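PDB 6CMK: zinc chaperone AztD from Citrobacter koseri, which serves as a periplasmic zinc chaperone, binding zinc and handing one ion directly to the solute-binding protein AztC of the AztABCD zinc transport system. Local coordinates for residues B[248-261]-B[272-284]. Residues are numbered along the deposited sequence; the frame is centred on the assembly and turned at random.
With EDO (1,2-ethanediol), chain K.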
ATOM      1  N   LEU B 248       8.202  -6.298 -25.221  1.00 24.05           N
ATOM      2  CA  LEU B 248       7.928  -4.966 -25.738  1.00 19.77           C
ATOM      3  C   LEU B 248       9.170  -4.466 -26.470  1.00 18.95           C
ATOM      4  O   LEU B 248      10.156  -4.089 -25.818  1.00 19.35           O
ATOM      5  CB  LEU B 248       7.547  -4.017 -24.602  1.00 18.55           C
ATOM      6  CG  LEU B 248       7.342  -2.548 -24.985  1.00 22.47           C
ATOM      7  CD1 LEU B 248       6.209  -2.411 -25.989  1.00 26.66           C
ATOM      8  CD2 LEU B 248       7.079  -1.727 -23.730  1.00 22.48           C
ATOM      9  N   PRO B 249       9.195  -4.460 -27.796  1.00 23.08           N
ATOM     10  CA  PRO B 249      10.398  -3.990 -28.494  1.00 24.77           C
ATOM     11  C   PRO B 249      10.577  -2.492 -28.345  1.00 24.20           C
ATOM     12  O   PRO B 249       9.610  -1.742 -28.198  1.00 23.83           O
ATOM     13  CB  PRO B 249      10.148  -4.378 -29.956  1.00 31.66           C
ATOM     14  CG  PRO B 249       8.684  -4.541 -30.077  1.00 33.34           C
ATOM     15  CD  PRO B 249       8.151  -4.922 -28.727  1.00 28.80           C
ATOM     16  N   TYR B 250      11.840  -2.059 -28.371  1.00 21.50           N
ATOM     17  CA  TYR B 250      12.122  -0.632 -28.373  1.00 18.59           C
ATOM     18  C   TYR B 250      11.376   0.035 -29.520  1.00 27.08           C
ATOM     19  O   TYR B 250      11.373  -0.462 -30.649  1.00 24.91           O
ATOM     20  CB  TYR B 250      13.623  -0.366 -28.513  1.00 19.34           C
ATOM     21  CG  TYR B 250      14.433  -0.903 -27.358  1.00 20.67           C
ATOM     22  CD1 TYR B 250      14.259  -0.401 -26.079  1.00 20.48           C
ATOM     23  CD2 TYR B 250      15.360  -1.913 -27.543  1.00 24.79           C
ATOM     24  CE1 TYR B 250      14.984  -0.891 -25.013  1.00 22.16           C
ATOM     25  CE2 TYR B 250      16.095  -2.406 -26.483  1.00 24.10           C
ATOM     26  CZ  TYR B 250      15.905  -1.897 -25.218  1.00 24.66           C
ATOM     27  OH  TYR B 250      16.630  -2.388 -24.151  1.00 20.40           O
ATOM     28  N   ALA B 251      10.747   1.169 -29.215  1.00 28.29           N
ATOM     29  CA  ALA B 251      10.049   1.950 -30.226  1.00 25.90           C
ATOM     30  C   ALA B 251      10.958   2.236 -31.412  1.00 24.23           C
ATOM     31  O   ALA B 251      12.157   2.490 -31.255  1.00 27.53           O
ATOM     32  CB  ALA B 251       9.549   3.262 -29.620  1.00 24.82           C
ATOM     33  N   LYS B 252      10.369   2.199 -32.608  1.00 27.45           N
ATOM     34  CA  LYS B 252      11.104   2.459 -33.836  1.00 29.21           C
ATOM     35  C   LYS B 252      11.473   3.926 -33.977  1.00 34.73           C
ATOM     36  O   LYS B 252      12.323   4.264 -34.808  1.00 41.29           O
ATOM     37  CB  LYS B 252      10.264   2.005 -35.029  1.00 32.10           C
ATOM     38  CG  LYS B 252       9.898   0.528 -34.984  1.00 47.20           C
ATOM     39  CD  LYS B 252      11.111  -0.352 -35.200  1.00 57.45           C
ATOM     40  CE  LYS B 252      11.445  -0.430 -36.668  1.00 76.20           C
ATOM     41  NZ  LYS B 252      12.853  -0.853 -36.897  1.00 85.59           N
ATOM     42  N   THR B 253      10.849   4.793 -33.184  1.00 29.56           N
ATOM     43  CA  THR B 253      11.181   6.207 -33.130  1.00 32.58           C
ATOM     44  C   THR B 253      12.426   6.490 -32.306  1.00 41.40           C
ATOM     45  O   THR B 253      12.884   7.636 -32.285  1.00 38.40           O
ATOM     46  CB  THR B 253      10.007   6.984 -32.542  1.00 28.55           C
ATOM     47  OG1 THR B 253       9.648   6.417 -31.276  1.00 32.09           O
ATOM     48  CG2 THR B 253       8.814   6.928 -33.482  1.00 40.81           C
ATOM     49  N   LEU B 254      12.977   5.489 -31.624  1.00 26.68           N
ATOM     50  CA  LEU B 254      14.186   5.722 -30.853  1.00 28.80           C
ATOM     51  C   LEU B 254      15.420   5.610 -31.740  1.00 29.32           C
ATOM     52  O   LEU B 254      15.421   4.866 -32.724  1.00 31.37           O
ATOM     53  CB  LEU B 254      14.305   4.718 -29.719  1.00 26.53           C
ATOM     54  CG  LEU B 254      13.298   4.857 -28.584  1.00 27.69           C
ATOM     55  CD1 LEU B 254      13.401   3.653 -27.676  1.00 27.47           C
ATOM     56  CD2 LEU B 254      13.532   6.139 -27.805  1.00 24.63           C
ATOM     57  N   PRO B 255      16.485   6.336 -31.399  1.00 27.99           N
ATOM     58  CA  PRO B 255      17.766   6.137 -32.086  1.00 34.52           C
ATOM     59  C   PRO B 255      18.370   4.801 -31.689  1.00 30.86           C
ATOM     60  O   PRO B 255      17.782   4.087 -30.871  1.00 29.40           O
ATOM     61  CB  PRO B 255      18.608   7.323 -31.600  1.00 30.26           C
ATOM     62  CG  PRO B 255      18.064   7.613 -30.234  1.00 23.41           C
ATOM     63  CD  PRO B 255      16.595   7.296 -30.288  1.00 28.12           C
ATOM     64  N   GLU B 256      19.525   4.446 -32.241  1.00 33.12           N
ATOM     65  CA  GLU B 256      20.122   3.163 -31.899  1.00 32.91           C
ATOM     66  C   GLU B 256      20.566   3.159 -30.441  1.00 32.84           C
ATOM     67  O   GLU B 256      21.052   4.162 -29.913  1.00 32.09           O
ATOM     68  CB  GLU B 256      21.300   2.829 -32.821  1.00 34.69           C
ATOM     69  CG  GLU B 256      22.277   3.957 -33.130  1.00 65.63           C
ATOM     70  CD  GLU B 256      23.242   3.581 -34.239  1.00 96.95           C
ATOM     71  OE1 GLU B 256      24.463   3.803 -34.079  1.00107.15           O
ATOM     72  OE2 GLU B 256      22.778   3.050 -35.272  1.00105.39           O
ATOM     73  N   GLY B 257      20.362   2.028 -29.789  1.00 36.71           N
ATOM     74  CA  GLY B 257      20.751   1.869 -28.405  1.00 28.02           C
ATOM     75  C   GLY B 257      19.973   0.734 -27.780  1.00 26.97           C
ATOM     76  O   GLY B 257      19.126   0.103 -28.412  1.00 28.47           O
ATOM     77  N   SER B 258      20.294   0.473 -26.519  1.00 25.25           N
ATOM     78  CA  SER B 258      19.523  -0.483 -25.736  1.00 28.71           C
ATOM     79  C   SER B 258      19.781  -0.208 -24.265  1.00 22.74           C
ATOM     80  O   SER B 258      20.687   0.544 -23.899  1.00 23.39           O
ATOM     81  CB  SER B 258      19.871  -1.935 -26.087  1.00 27.04           C
ATOM     82  OG  SER B 258      21.168  -2.278 -25.627  1.00 28.56           O
ATOM     83  N   THR B 259      18.966  -0.838 -23.428  1.00 17.21           N
ATOM     84  CA  THR B 259      18.972  -0.625 -21.991  1.00 17.45           C
ATOM     85  C   THR B 259      19.663  -1.788 -21.293  1.00 18.12           C
ATOM     86  O   THR B 259      19.390  -2.956 -21.604  1.00 19.93           O
ATOM     87  CB  THR B 259      17.539  -0.487 -21.470  1.00 18.34           C
ATOM     88  OG1 THR B 259      16.926   0.657 -22.077  1.00 18.91           O
ATOM     89  CG2 THR B 259      17.532  -0.338 -19.958  1.00 16.39           C
ATOM     90  N   SER B 260      20.538  -1.467 -20.340  1.00 18.19           N
ATOM     91  CA  SER B 260      21.169  -2.468 -19.497  1.00 17.38           C
ATOM     92  C   SER B 260      20.935  -2.245 -18.006  1.00 20.80           C
ATOM     93  O   SER B 260      21.383  -3.065 -17.202  1.00 20.03           O
ATOM     94  CB  SER B 260      22.679  -2.522 -19.776  1.00 22.17           C
ATOM     95  OG  SER B 260      23.297  -1.271 -19.540  1.00 24.79           O
ATOM     96  N   THR B 261      20.247  -1.172 -17.610  1.00 19.56           N
ATOM     97  CA  THR B 261      19.959  -0.905 -16.207  1.00 14.42           C
ATOM     98  C   THR B 261      18.597  -0.239 -16.130  1.00 14.67           C
ATOM     99  O   THR B 261      18.316   0.653 -16.931  1.00 16.19           O
ATOM    100  CB  THR B 261      21.015   0.019 -15.577  1.00 26.30           C
ATOM    101  OG1 THR B 261      22.324  -0.415 -15.960  1.00 34.68           O
ATOM    102  CG2 THR B 261      20.904   0.017 -14.057  1.00 23.32           C
ATOM    103  N   ILE B 272      12.371   3.555 -16.102  1.00 13.15           N
ATOM    104  CA  ILE B 272      13.413   4.365 -16.715  1.00 12.44           C
ATOM    105  C   ILE B 272      14.613   3.462 -16.935  1.00 13.36           C
ATOM    106  O   ILE B 272      15.020   2.723 -16.031  1.00 14.86           O
ATOM    107  CB  ILE B 272      13.779   5.583 -15.856  1.00 12.77           C
ATOM    108  CG1 ILE B 272      12.565   6.504 -15.712  1.00 16.06           C
ATOM    109  CG2 ILE B 272      14.941   6.359 -16.502  1.00 18.14           C
ATOM    110  CD1 ILE B 272      12.797   7.662 -14.776  1.00 20.31           C
ATOM    111  N   GLY B 273      15.138   3.485 -18.149  1.00 14.35           N
ATOM    112  CA  GLY B 273      16.341   2.748 -18.459  1.00 15.77           C
ATOM    113  C   GLY B 273      17.428   3.670 -18.957  1.00 15.28           C
ATOM    114  O   GLY B 273      17.147   4.768 -19.446  1.00 16.68           O
ATOM    115  N   ASN B 274      18.679   3.245 -18.832  1.00 14.64           N
ATOM    116  CA  ASN B 274      19.698   3.897 -19.625  1.00 15.55           C
ATOM    117  C   ASN B 274      19.490   3.534 -21.095  1.00 17.95           C
ATOM    118  O   ASN B 274      18.682   2.671 -21.446  1.00 19.12           O
ATOM    119  CB  ASN B 274      21.101   3.529 -19.122  1.00 19.32           C
ATOM    120  CG  ASN B 274      21.463   2.069 -19.345  1.00 27.64           C
ATOM    121  OD1 ASN B 274      20.610   1.184 -19.375  1.00 18.60           O
ATOM    122  ND2 ASN B 274      22.758   1.812 -19.483  1.00 37.60           N
ATOM    123  N   TYR B 275      20.200   4.237 -21.971  1.00 17.80           N
ATOM    124  CA  TYR B 275      20.034   4.028 -23.402  1.00 18.70           C
ATOM    125  C   TYR B 275      21.280   4.565 -24.073  1.00 22.85           C
ATOM    126  O   TYR B 275      21.218   5.486 -24.890  1.00 21.83           O
ATOM    127  CB  TYR B 275      18.762   4.712 -23.923  1.00 23.05           C
ATOM    128  CG  TYR B 275      18.246   4.115 -25.217  1.00 22.47           C
ATOM    129  CD1 TYR B 275      17.669   2.853 -25.237  1.00 18.70           C
ATOM    130  CD2 TYR B 275      18.333   4.814 -26.414  1.00 22.45           C
ATOM    131  CE1 TYR B 275      17.202   2.295 -26.411  1.00 19.44           C
ATOM    132  CE2 TYR B 275      17.868   4.268 -27.597  1.00 24.45           C
ATOM    133  CZ  TYR B 275      17.302   3.001 -27.590  1.00 29.36           C
ATOM    134  OH  TYR B 275      16.832   2.439 -28.758  1.00 25.47           O
ATOM    135  N   GLY B 276      22.411   3.975 -23.730  1.00 22.30           N
ATOM    136  CA  GLY B 276      23.686   4.582 -23.980  1.00 22.93           C
ATOM    137  C   GLY B 276      24.092   5.393 -22.768  1.00 29.00           C
ATOM    138  O   GLY B 276      23.309   5.605 -21.837  1.00 27.28           O
ATOM    139  N   PRO B 277      25.331   5.868 -22.759  1.00 24.00           N
ATOM    140  CA  PRO B 277      25.885   6.442 -21.522  1.00 25.99           C
ATOM    141  C   PRO B 277      25.336   7.819 -21.160  1.00 23.70           C
ATOM    142  O   PRO B 277      25.438   8.201 -19.985  1.00 24.09           O
ATOM    143  CB  PRO B 277      27.396   6.488 -21.802  1.00 34.44           C
ATOM    144  CG  PRO B 277      27.531   6.401 -23.290  1.00 34.34           C
ATOM    145  CD  PRO B 277      26.348   5.647 -23.797  1.00 27.97           C
ATOM    146  N   ASP B 278      24.733   8.565 -22.100  1.00 24.09           N
ATOM    147  CA  ASP B 278      24.229   9.903 -21.794  1.00 22.27           C
ATOM    148  C   ASP B 278      22.762  10.066 -22.186  1.00 20.55           C
ATOM    149  O   ASP B 278      22.285  11.191 -22.345  1.00 19.65           O
ATOM    150  CB  ASP B 278      25.082  10.983 -22.470  1.00 28.38           C
ATOM    151  CG  ASP B 278      25.043  10.907 -23.990  1.00 42.01           C
ATOM    152  OD1 ASP B 278      24.408   9.989 -24.543  1.00 39.12           O
ATOM    153  OD2 ASP B 278      25.658  11.782 -24.635  1.00 54.41           O
ATOM    154  N   ARG B 279      22.026   8.970 -22.308  1.00 20.22           N
ATOM    155  CA  ARG B 279      20.606   9.021 -22.619  1.00 17.13           C
ATOM    156  C   ARG B 279      19.856   8.108 -21.662  1.00 17.45           C
ATOM    157  O   ARG B 279      20.420   7.144 -21.151  1.00 17.26           O
ATOM    158  CB  ARG B 279      20.333   8.578 -24.061  1.00 17.59           C
ATOM    159  CG  ARG B 279      20.838   9.538 -25.109  1.00 18.82           C
ATOM    160  CD  ARG B 279      20.970   8.848 -26.451  1.00 25.39           C
ATOM    161  NE  ARG B 279      21.062   9.814 -27.541  1.00 35.75           N
ATOM    162  CZ  ARG B 279      21.283   9.495 -28.811  1.00 39.20           C
ATOM    163  NH1 ARG B 279      21.340  10.448 -29.730  1.00 50.16           N
ATOM    164  NH2 ARG B 279      21.454   8.227 -29.164  1.00 38.94           N
ATOM    165  N   ILE B 280      18.588   8.436 -21.409  1.00 17.94           N
ATOM    166  CA  ILE B 280      17.683   7.537 -20.704  1.00 16.45           C
ATOM    167  C   ILE B 280      16.402   7.431 -21.514  1.00 16.79           C
ATOM    168  O   ILE B 280      16.089   8.287 -22.343  1.00 15.53           O
ATOM    169  CB  ILE B 280      17.366   7.995 -19.257  1.00 16.63           C
ATOM    170  CG1 ILE B 280      16.746   9.401 -19.234  1.00 20.10           C
ATOM    171  CG2 ILE B 280      18.613   7.937 -18.395  1.00 18.31           C
ATOM    172  CD1 ILE B 280      16.329   9.880 -17.833  1.00 18.02           C
ATOM    173  N   ILE B 281      15.664   6.345 -21.286  1.00 16.98           N
ATOM    174  CA  ILE B 281      14.333   6.206 -21.860  1.00 16.15           C
ATOM    175  C   ILE B 281      13.334   6.028 -20.732  1.00 18.07           C
ATOM    176  O   ILE B 281      13.620   5.418 -19.696  1.00 15.88           O
ATOM    177  CB  ILE B 281      14.195   5.043 -22.869  1.00 16.01           C
ATOM    178  CG1 ILE B 281      14.763   3.739 -22.305  1.00 18.28           C
ATOM    179  CG2 ILE B 281      14.835   5.418 -24.197  1.00 18.66           C
ATOM    180  CD1 ILE B 281      14.304   2.516 -23.079  1.00 20.69           C
ATOM    181  N   LEU B 282      12.150   6.581 -20.957  1.00 17.58           N
ATOM    182  CA  LEU B 282      11.009   6.446 -20.071  1.00 14.81           C
ATOM    183  C   LEU B 282      10.015   5.531 -20.765  1.00 17.90           C
ATOM    184  O   LEU B 282       9.717   5.728 -21.949  1.00 20.03           O
ATOM    185  CB  LEU B 282      10.370   7.802 -19.786  1.00 17.99           C
ATOM    186  CG  LEU B 282      11.071   8.818 -18.876  1.00 21.75           C
ATOM    187  CD1 LEU B 282      12.495   9.104 -19.291  1.00 32.81           C
ATOM    188  CD2 LEU B 282      10.241  10.095 -18.907  1.00 26.76           C
ATOM    189  N   VAL B 283       9.528   4.528 -20.046  1.00 16.19           N
ATOM    190  CA  VAL B 283       8.697   3.487 -20.635  1.00 16.48           C
ATOM    191  C   VAL B 283       7.411   3.372 -19.835  1.00 14.52           C
ATOM    192  O   VAL B 283       7.453   3.193 -18.615  1.00 15.78           O
ATOM    193  CB  VAL B 283       9.415   2.124 -20.677  1.00 16.47           C
ATOM    194  CG1 VAL B 283       8.625   1.147 -21.521  1.00 23.44           C
ATOM    195  CG2 VAL B 283      10.829   2.287 -21.236  1.00 23.77           C
ATOM    196  N   ASP B 284       6.273   3.442 -20.532  1.00 17.56           N
ATOM    197  CA  ASP B 284       4.967   3.219 -19.917  1.00 15.20           C
ATOM    198  C   ASP B 284       4.452   1.842 -20.318  1.00 17.21           C
ATOM    199  O   ASP B 284       3.969   1.670 -21.446  1.00 21.72           O
ATOM    200  CB  ASP B 284       3.986   4.308 -20.350  1.00 18.75           C
ATOM    201  CG  ASP B 284       2.657   4.216 -19.620  1.00 34.86           C
ATOM    202  OD1 ASP B 284       2.369   3.164 -19.002  1.00 28.40           O
ATOM    203  OD2 ASP B 284       1.904   5.208 -19.659  1.00 48.18           O
TER
HETATM  204  C1  EDO K 504      14.997   0.415 -33.027  1.00 66.55           C
HETATM  205  O1  EDO K 504      14.211   1.010 -31.988  1.00 61.90           O
HETATM  206  C2  EDO K 504      15.520  -0.937 -32.556  1.00 67.74           C
HETATM  207  O2  EDO K 504      16.940  -0.987 -32.731  1.00 71.73           O
HETATM  208  O   HOH W   1      21.565   5.868 -27.767  1.00 30.60           O
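Tyr275 lies between residues 254-259 and Ile281, its ring clasped on both faces. Gly257 CA sits over one face in a CH-pi contact, 4.0 Å from the ring centroid, and Ile281 CG2 packs on the opposite face. With chi1 at -158°, which sets CG opposite the backbone N, the Tyr275 ring reaches residues 255-257, where its OH donates to Pro255 O (2.8 Å), nearly in line with that C=O. One ring edge meets the face of Tyr250 in a T-shaped stack, centroids 5.6 Å apart. Tyr250 is itself pinned at its hydroxyl, which accepts from Thr259 N and also bonds to Cys229 O.

Apolar packing continues through Leu254, whose CB and CD1 touch the phenol end of Tyr275 while CD2 meets Ile281 CG2. Farther along, Leu248 CD2 rests on Val283 CG1.

A second polar cluster centres on Asn274. Its OD1 takes two backbone N-H groups: Ser260 N (2.8 Å) comes in the carbonyl plane on a lone pair, Thr261 N (3.0 Å) from above that plane. In the amide plane, Asn274 ND2 donates to Ser260 OG, so bonds at both ends of the carboxamide fix its rotation against residues 260-261. A backbone bond from Asn274 N to Thr261 O and one from the Thr259 hydroxyl, OG1 to Asn274 O (2.7 Å), close the clamp.

Beside Pro255, a water links Arg279 NH2 with Glu256 O and Tyr275 O, Pro255 CG lies over the guanidinium, and Arg279 NE bonds to Gln295.

This contact joins consecutive blades of the beta-propeller. The connection leaving strand 244-249, outermost in one four-stranded sheet, packs against the two middle strands, 271-274 and 279-283, of the next before entering strand 262-264. Ser260 O accepts from ND1 of the zinc ligand His216, so the Asn274 clamp probably helps position that second-shell carbonyl; strand 300-305 of the following blade packs against Asn274 and Ile280.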